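Local coordinates for HTH-type transcriptional regulator LysG (Mycobacterium tuberculosis, PDB 3ISP), which probably activates expression of the exporter LysE and represses its own gene, acting as a homodimeric DNA-binding transcription factor of the LysR family, at residues R96-V101 against D123-D128; A100-S105 against G143-E148; L266-W271 against R280-V285. All blocks are in the same frame, centred on the assembly; numbering follows the deposited sequence.

Contact 1: residues R96-V101 against D123-D128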
# COMPACT_ATOMS: atom_id res chain seq x y z
N ARG A 96 8.50 -18.92 -25.51
CA ARG A 96 7.77 -17.81 -24.92
C ARG A 96 8.74 -16.85 -24.25
O ARG A 96 9.49 -17.26 -23.35
CB ARG A 96 6.78 -18.31 -23.88
CG ARG A 96 6.15 -17.21 -23.04
CD ARG A 96 5.21 -16.35 -23.88
NE ARG A 96 4.06 -17.11 -24.33
CZ ARG A 96 3.21 -16.70 -25.26
NH1 ARG A 96 3.40 -15.53 -25.85
NH2 ARG A 96 2.19 -17.47 -25.61
N ILE A 97 8.73 -15.59 -24.68
CA ILE A 97 9.56 -14.58 -24.04
C ILE A 97 8.72 -13.41 -23.55
O ILE A 97 7.90 -12.86 -24.28
CB ILE A 97 10.69 -14.08 -24.96
CG1 ILE A 97 11.85 -15.08 -24.93
CG2 ILE A 97 11.21 -12.73 -24.51
CD1 ILE A 97 12.48 -15.21 -23.56
N THR A 98 8.91 -13.06 -22.29
CA THR A 98 8.17 -11.95 -21.71
C THR A 98 9.11 -10.79 -21.43
O THR A 98 10.14 -10.94 -20.75
CB THR A 98 7.46 -12.35 -20.41
OG1 THR A 98 6.50 -13.39 -20.69
CG2 THR A 98 6.75 -11.15 -19.81
N ILE A 99 8.77 -9.63 -21.96
CA ILE A 99 9.57 -8.46 -21.68
C ILE A 99 8.72 -7.27 -21.29
O ILE A 99 7.67 -7.02 -21.87
CB ILE A 99 10.55 -8.14 -22.84
CG1 ILE A 99 9.81 -7.73 -24.10
CG2 ILE A 99 11.41 -9.35 -23.17
CD1 ILE A 99 10.53 -8.25 -25.34
N ALA A 100 9.17 -6.55 -20.27
CA ALA A 100 8.52 -5.32 -19.86
C ALA A 100 8.96 -4.14 -20.75
O ALA A 100 10.11 -4.09 -21.20
CB ALA A 100 8.84 -5.05 -18.40
N VAL A 101 8.05 -3.20 -21.01
CA VAL A 101 8.37 -2.00 -21.79
C VAL A 101 7.57 -0.78 -21.33
O VAL A 101 6.34 -0.82 -21.32
CB VAL A 101 8.06 -2.21 -23.29
CG1 VAL A 101 8.40 -0.97 -24.07
CG2 VAL A 101 8.82 -3.40 -23.83
N ASP A 123 5.46 -12.01 -25.32
CA ASP A 123 4.51 -11.56 -24.31
C ASP A 123 5.01 -10.25 -23.73
O ASP A 123 5.89 -10.24 -22.86
CB ASP A 123 4.33 -12.61 -23.21
CG ASP A 123 3.60 -12.06 -21.98
OD1 ASP A 123 2.68 -11.21 -22.14
OD2 ASP A 123 3.94 -12.49 -20.86
N VAL A 124 4.43 -9.16 -24.21
CA VAL A 124 4.87 -7.82 -23.86
C VAL A 124 3.96 -7.19 -22.81
O VAL A 124 2.74 -7.29 -22.89
CB VAL A 124 4.95 -6.92 -25.11
CG1 VAL A 124 5.45 -5.54 -24.75
CG2 VAL A 124 5.86 -7.55 -26.14
N ARG A 125 4.57 -6.55 -21.81
CA ARG A 125 3.84 -5.91 -20.74
C ARG A 125 4.21 -4.44 -20.75
O ARG A 125 5.38 -4.10 -20.82
CB ARG A 125 4.28 -6.46 -19.39
CG ARG A 125 4.44 -7.96 -19.32
CD ARG A 125 3.10 -8.63 -19.43
NE ARG A 125 3.21 -10.07 -19.27
CZ ARG A 125 3.21 -10.69 -18.10
NH1 ARG A 125 3.12 -9.99 -16.98
NH2 ARG A 125 3.30 -12.01 -18.05
N ILE A 126 3.22 -3.57 -20.67
CA ILE A 126 3.50 -2.16 -20.55
C ILE A 126 3.56 -1.82 -19.08
O ILE A 126 2.54 -1.79 -18.40
CB ILE A 126 2.44 -1.31 -21.21
CG1 ILE A 126 2.33 -1.67 -22.69
CG2 ILE A 126 2.78 0.15 -21.06
CD1 ILE A 126 3.58 -1.40 -23.47
N GLU A 127 4.76 -1.56 -18.59
CA GLU A 127 4.95 -1.31 -17.18
C GLU A 127 5.88 -0.12 -16.98
O GLU A 127 6.76 0.13 -17.80
CB GLU A 127 5.54 -2.54 -16.49
CG GLU A 127 4.77 -3.84 -16.74
CD GLU A 127 3.34 -3.82 -16.19
OE1 GLU A 127 2.92 -2.79 -15.62
OE2 GLU A 127 2.64 -4.85 -16.34
N ASP A 128 5.67 0.62 -15.90
CA ASP A 128 6.58 1.71 -15.59
C ASP A 128 7.86 1.16 -14.96
O ASP A 128 8.10 -0.05 -14.95
CB ASP A 128 5.91 2.79 -14.72
CG ASP A 128 5.44 2.27 -13.34
OD1 ASP A 128 5.95 1.26 -12.81
OD2 ASP A 128 4.53 2.93 -12.78
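Asp123 enters the pairing opposite Thr98 in a parallel register, its backbone N donating to Ile97 O at 2.8 Å while its carbonyl O accepts from Ile99 N. CG anti to the backbone N (chi1 167°) sets the Asp123 carboxylate beside Thr98, the two side chains pointing the same way. Asp123 OD2 receives the hydroxyl of Thr98 OG1 at 2.7 Å on its anti side, 23° out of the carboxylate plane. The syn side faces Arg125, which grips side-on: its NH2 lies 2.9 Å from Asp123 OD2, and NE bonds to both carboxylate oxygens. OD2 thus collects a hydroxyl and a guanidinium, a grouping that would tend to stabilise the carboxylate anion. Val124 turns to the other face, where its CG1 meets Val101 CG2 at 4.1 Å. The main chain of Arg125 brackets Ala100, Arg125 N donating to Ile99 O and Arg125 O accepting from Val101 N. One face of its guanidinium lies over Thr98 CG2, 3.7 Å from Arg125 NE. Glu127 N donates to Val101 O, and Asp128 caps helix 129-137 through His131 N. Pro222 of the second subunit packs on Val124. The pairing closes the beta-alpha-beta unit of strand 95-101, helix 103-107 and strand 120-126 in the LysR substrate-binding region; Met106 of helix 103-107 packs on the Val101 and Val124 face, whereas Ser132 of helix 129-137 touches Ala100 on the other.

Contact 2: residues A100-S105 against G143-E148; sequences AVNADS and GAVTTE
Val145 sets a methyl group against the amide of Asn102 and the hydroxyl of Ser105, a polar pair at the start of a helix. The valine crosses the Asn102 side chain obliquely: with CG1 anti to its backbone N (chi1 176°), that methyl comes 3.3 Å from Asn102 ND2 and 3.6 Å from Ser105 OG. Asn102 CG sits in the crowded position between backbone N and carbonyl carbon (chi1 66°), and the amide reaches Ser105 OG through a weak bond from Asn102 ND2. Before this point the segments pair as parallel strands, in the usual pattern in which one residue bonds to the neighbours on each side of its partner. Ala100 N donates to Gly143 O at 3.0 Å, and Ala100 O accepts from Val145 N at the same length. Between these bonds the methyl groups of Ala100 and Ala144 meet on one face of the sheet. Past Val101 the first segment turns into helix 103-107, with Asn102 at its N-cap and Ser105 N bonded to Asn102 O at 2.9 Å. The second segment goes on into an ST turn, Thr146 OG1 accepting from Glu148 N at 3.0 Å. The chemistry implies a division of labour: hydrogen bonding across the segments is by the main chain at Ala100, while the contacts to Val145 are packing against an amide and a hydroxyl that are joined to each other by a weak bond.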
# COMPACT_ATOMS: atom_id res chain seq x y z
N ALA A 100 9.17 -6.55 -20.27
CA ALA A 100 8.52 -5.32 -19.86
C ALA A 100 8.96 -4.14 -20.75
O ALA A 100 10.11 -4.09 -21.20
CB ALA A 100 8.84 -5.05 -18.40
N VAL A 101 8.05 -3.20 -21.01
CA VAL A 101 8.37 -2.00 -21.79
C VAL A 101 7.57 -0.78 -21.33
O VAL A 101 6.34 -0.82 -21.32
CB VAL A 101 8.06 -2.21 -23.29
CG1 VAL A 101 8.40 -0.97 -24.07
CG2 VAL A 101 8.82 -3.40 -23.83
N ASN A 102 8.25 0.30 -20.95
CA ASN A 102 7.58 1.55 -20.58
C ASN A 102 6.76 2.12 -21.74
O ASN A 102 7.18 2.06 -22.90
CB ASN A 102 8.56 2.60 -20.06
CG ASN A 102 9.54 3.07 -21.13
OD1 ASN A 102 9.82 4.26 -21.25
ND2 ASN A 102 10.06 2.14 -21.90
N ALA A 103 5.59 2.67 -21.41
CA ALA A 103 4.60 3.12 -22.39
C ALA A 103 5.19 3.98 -23.50
O ALA A 103 4.91 3.77 -24.67
CB ALA A 103 3.47 3.88 -21.69
N ASP A 104 5.99 4.96 -23.11
CA ASP A 104 6.63 5.88 -24.05
C ASP A 104 7.57 5.20 -25.04
O ASP A 104 7.72 5.66 -26.18
CB ASP A 104 7.35 6.99 -23.28
CG ASP A 104 6.39 8.01 -22.70
OD1 ASP A 104 5.23 8.08 -23.20
OD2 ASP A 104 6.79 8.74 -21.76
N SER A 105 8.21 4.10 -24.65
CA SER A 105 9.06 3.38 -25.59
C SER A 105 8.25 2.57 -26.59
O SER A 105 8.64 2.46 -27.75
CB SER A 105 10.07 2.49 -24.88
OG SER A 105 10.98 3.26 -24.11
N GLY A 143 13.56 -9.65 -19.44
CA GLY A 143 14.17 -8.41 -19.87
C GLY A 143 13.18 -7.27 -19.89
O GLY A 143 11.99 -7.50 -20.08
N ALA A 144 13.66 -6.04 -19.69
CA ALA A 144 12.77 -4.86 -19.63
C ALA A 144 13.44 -3.55 -20.03
O ALA A 144 14.55 -3.25 -19.59
CB ALA A 144 12.16 -4.73 -18.24
N VAL A 145 12.77 -2.76 -20.86
CA VAL A 145 13.18 -1.38 -21.07
C VAL A 145 12.70 -0.58 -19.85
O VAL A 145 11.51 -0.54 -19.56
CB VAL A 145 12.59 -0.81 -22.37
CG1 VAL A 145 12.94 0.66 -22.52
CG2 VAL A 145 13.10 -1.60 -23.57
N THR A 146 13.62 0.04 -19.12
CA THR A 146 13.30 0.71 -17.88
C THR A 146 14.12 1.98 -17.73
O THR A 146 15.15 2.13 -18.36
CB THR A 146 13.60 -0.19 -16.66
OG1 THR A 146 13.42 0.54 -15.45
CG2 THR A 146 15.03 -0.70 -16.73
N THR A 147 13.67 2.90 -16.88
CA THR A 147 14.41 4.14 -16.67
C THR A 147 15.44 3.89 -15.60
O THR A 147 16.14 4.80 -15.18
CB THR A 147 13.51 5.32 -16.24
OG1 THR A 147 12.77 4.97 -15.05
CG2 THR A 147 12.54 5.74 -17.37
N GLU A 148 15.51 2.63 -15.17
CA GLU A 148 16.36 2.22 -14.07
C GLU A 148 17.77 1.90 -14.50
O GLU A 148 18.00 0.90 -15.19
CB GLU A 148 15.79 0.97 -13.41
CG GLU A 148 16.59 0.49 -12.22
CD GLU A 148 16.37 1.38 -11.01
OE1 GLU A 148 15.20 1.45 -10.54
OE2 GLU A 148 17.35 2.00 -10.54

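Contact 3: residues L266-W271 against R280-V285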
# COMPACT_ATOMS: atom_id res chain seq x y z
N LEU A 266 17.38 5.85 -20.89
CA LEU A 266 16.78 4.52 -20.84
C LEU A 266 17.87 3.44 -20.70
O LEU A 266 19.04 3.68 -21.01
CB LEU A 266 15.96 4.27 -22.09
CG LEU A 266 14.72 5.15 -22.24
CD1 LEU A 266 14.05 4.86 -23.57
CD2 LEU A 266 13.76 4.92 -21.10
N TYR A 267 17.46 2.27 -20.22
CA TYR A 267 18.33 1.11 -20.10
C TYR A 267 17.60 -0.17 -20.51
O TYR A 267 16.41 -0.30 -20.29
CB TYR A 267 18.80 0.98 -18.65
CG TYR A 267 19.50 2.22 -18.18
CD1 TYR A 267 20.88 2.35 -18.30
CD2 TYR A 267 18.79 3.28 -17.64
CE1 TYR A 267 21.53 3.48 -17.89
CE2 TYR A 267 19.43 4.42 -17.21
CZ TYR A 267 20.81 4.52 -17.34
OH TYR A 267 21.45 5.67 -16.94
N TRP A 268 18.31 -1.11 -21.12
CA TRP A 268 17.75 -2.44 -21.31
C TRP A 268 18.35 -3.38 -20.27
O TRP A 268 19.53 -3.72 -20.34
CB TRP A 268 17.98 -2.93 -22.73
CG TRP A 268 17.81 -4.43 -22.94
CD1 TRP A 268 18.80 -5.36 -23.00
CD2 TRP A 268 16.58 -5.15 -23.11
NE1 TRP A 268 18.27 -6.61 -23.19
CE2 TRP A 268 16.91 -6.51 -23.27
CE3 TRP A 268 15.23 -4.78 -23.15
CZ2 TRP A 268 15.94 -7.49 -23.46
CZ3 TRP A 268 14.28 -5.76 -23.35
CH2 TRP A 268 14.64 -7.09 -23.49
N GLN A 269 17.55 -3.76 -19.27
CA GLN A 269 17.95 -4.74 -18.27
C GLN A 269 17.42 -6.14 -18.62
O GLN A 269 16.22 -6.30 -18.89
CB GLN A 269 17.46 -4.33 -16.88
CG GLN A 269 18.14 -3.08 -16.39
CD GLN A 269 18.19 -2.96 -14.88
OE1 GLN A 269 18.44 -3.93 -14.17
NE2 GLN A 269 18.00 -1.75 -14.38
N CYS A 270 18.30 -7.14 -18.61
CA CYS A 270 17.89 -8.52 -18.87
C CYS A 270 18.65 -9.54 -18.02
O CYS A 270 19.70 -9.22 -17.44
CB CYS A 270 18.05 -8.86 -20.35
SG CYS A 270 19.74 -8.85 -20.96
N TRP A 271 18.12 -10.76 -17.94
CA TRP A 271 18.74 -11.84 -17.18
C TRP A 271 20.23 -11.96 -17.44
O TRP A 271 20.64 -12.22 -18.57
CB TRP A 271 18.10 -13.18 -17.50
CG TRP A 271 16.74 -13.36 -16.90
CD1 TRP A 271 16.19 -12.64 -15.89
CD2 TRP A 271 15.77 -14.35 -17.27
NE1 TRP A 271 14.93 -13.11 -15.61
CE2 TRP A 271 14.65 -14.16 -16.45
CE3 TRP A 271 15.75 -15.37 -18.22
CZ2 TRP A 271 13.51 -14.95 -16.55
CZ3 TRP A 271 14.61 -16.16 -18.32
CH2 TRP A 271 13.50 -15.94 -17.49
N ARG A 280 20.27 -12.43 -28.57
CA ARG A 280 19.57 -12.05 -29.79
C ARG A 280 18.52 -10.97 -29.55
O ARG A 280 18.50 -9.96 -30.25
CB ARG A 280 18.93 -13.27 -30.46
CG ARG A 280 17.99 -12.92 -31.59
CD ARG A 280 17.37 -14.17 -32.17
NE ARG A 280 18.27 -15.31 -32.05
CZ ARG A 280 18.05 -16.37 -31.27
NH1 ARG A 280 16.93 -16.43 -30.54
NH2 ARG A 280 18.93 -17.36 -31.22
N ILE A 281 17.64 -11.19 -28.58
CA ILE A 281 16.66 -10.18 -28.19
C ILE A 281 17.37 -8.87 -27.85
O ILE A 281 16.97 -7.81 -28.31
CB ILE A 281 15.81 -10.64 -26.99
CG1 ILE A 281 15.03 -11.92 -27.33
CG2 ILE A 281 14.82 -9.57 -26.57
CD1 ILE A 281 13.68 -11.66 -27.92
N THR A 282 18.44 -8.96 -27.07
CA THR A 282 19.22 -7.78 -26.68
C THR A 282 19.73 -7.01 -27.89
O THR A 282 19.66 -5.78 -27.92
CB THR A 282 20.40 -8.15 -25.76
OG1 THR A 282 19.90 -8.77 -24.58
CG2 THR A 282 21.17 -6.91 -25.36
N ASP A 283 20.24 -7.72 -28.89
CA ASP A 283 20.72 -7.07 -30.09
C ASP A 283 19.62 -6.29 -30.75
O ASP A 283 19.81 -5.15 -31.16
CB ASP A 283 21.27 -8.08 -31.10
CG ASP A 283 22.70 -8.45 -30.81
OD1 ASP A 283 23.32 -7.76 -29.96
OD2 ASP A 283 23.19 -9.44 -31.41
N THR A 284 18.46 -6.92 -30.85
CA THR A 284 17.32 -6.30 -31.48
C THR A 284 16.85 -5.06 -30.71
O THR A 284 16.70 -3.99 -31.28
CB THR A 284 16.21 -7.31 -31.65
OG1 THR A 284 16.67 -8.32 -32.55
CG2 THR A 284 14.97 -6.65 -32.20
N VAL A 285 16.65 -5.21 -29.41
CA VAL A 285 16.27 -4.07 -28.60
C VAL A 285 17.28 -2.94 -28.75
O VAL A 285 16.90 -1.82 -29.00
CB VAL A 285 16.10 -4.46 -27.13
CG1 VAL A 285 15.98 -3.21 -26.26
CG2 VAL A 285 14.87 -5.36 -26.96
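The indole of Trp268 lies against the helix, where Ile281, Thr282 and, one turn on, Val285 meet it from different directions. Val285 comes over one face: its side chain crosses that of Trp268 at about a right angle, and CG2 stands 3.8 Å from the centroid of the six-membered ring, 15° off the normal, a CH-pi contact. The second methyl of Val285, CG1, lies over the same face nearer the rim, 3.6 Å from Trp268 CE3. Thr282 instead takes the edge. Its OG1 accepts the indole N-H at 3.0 Å from Trp268 NE1, tilted 23° from the ring plane, and Thr282 CG2 rests 3.7 Å from Trp268 CD1. Because the same hydroxyl also bonds to Ile278 O one turn back, the acceptor of the indole is itself held by the helix backbone. Ile281 CG2 approaches the CZ2-CH2 side of the six-membered ring obliquely, 3.9 Å from Trp268 CZ2. Two residues along the strand, Cys270 SG packs on Thr282 OG1 at 3.6 Å. These contacts would restrain the turn of the buried ring, which also meets the ring of His158. The helix segment runs nearly antiparallel to the strand, their axes 10.1 Å apart, packing helix 276-288 against the mixed sheet, while Leu160 of strand 155-169 and Val145 of strand 143-146 touch Trp268 from neighbouring strands.

From the N terminus, strand 95-101 opens both of the first two contacts. Contact 1 closes the beta-alpha-beta unit formed with helix 103-107 and strand 120-126. Contact 2 starts from the same stretch, sharing Ala100 and Val101, and closes a longer excursion to strand 143-146 within which strand 120-126 lies; the strand they share is therefore flanked on both sides. Contact 3 follows in series, closing the short link between strand 255-271 and helix 276-288. The sheet unites them: strand 143-146 neighbours strand 255-271, Ala144 N probably bonding to Gln269 O, and Ile99 of contact 1 packs on Trp268. Together they join strands and a helix of the LysR substrate-binding region.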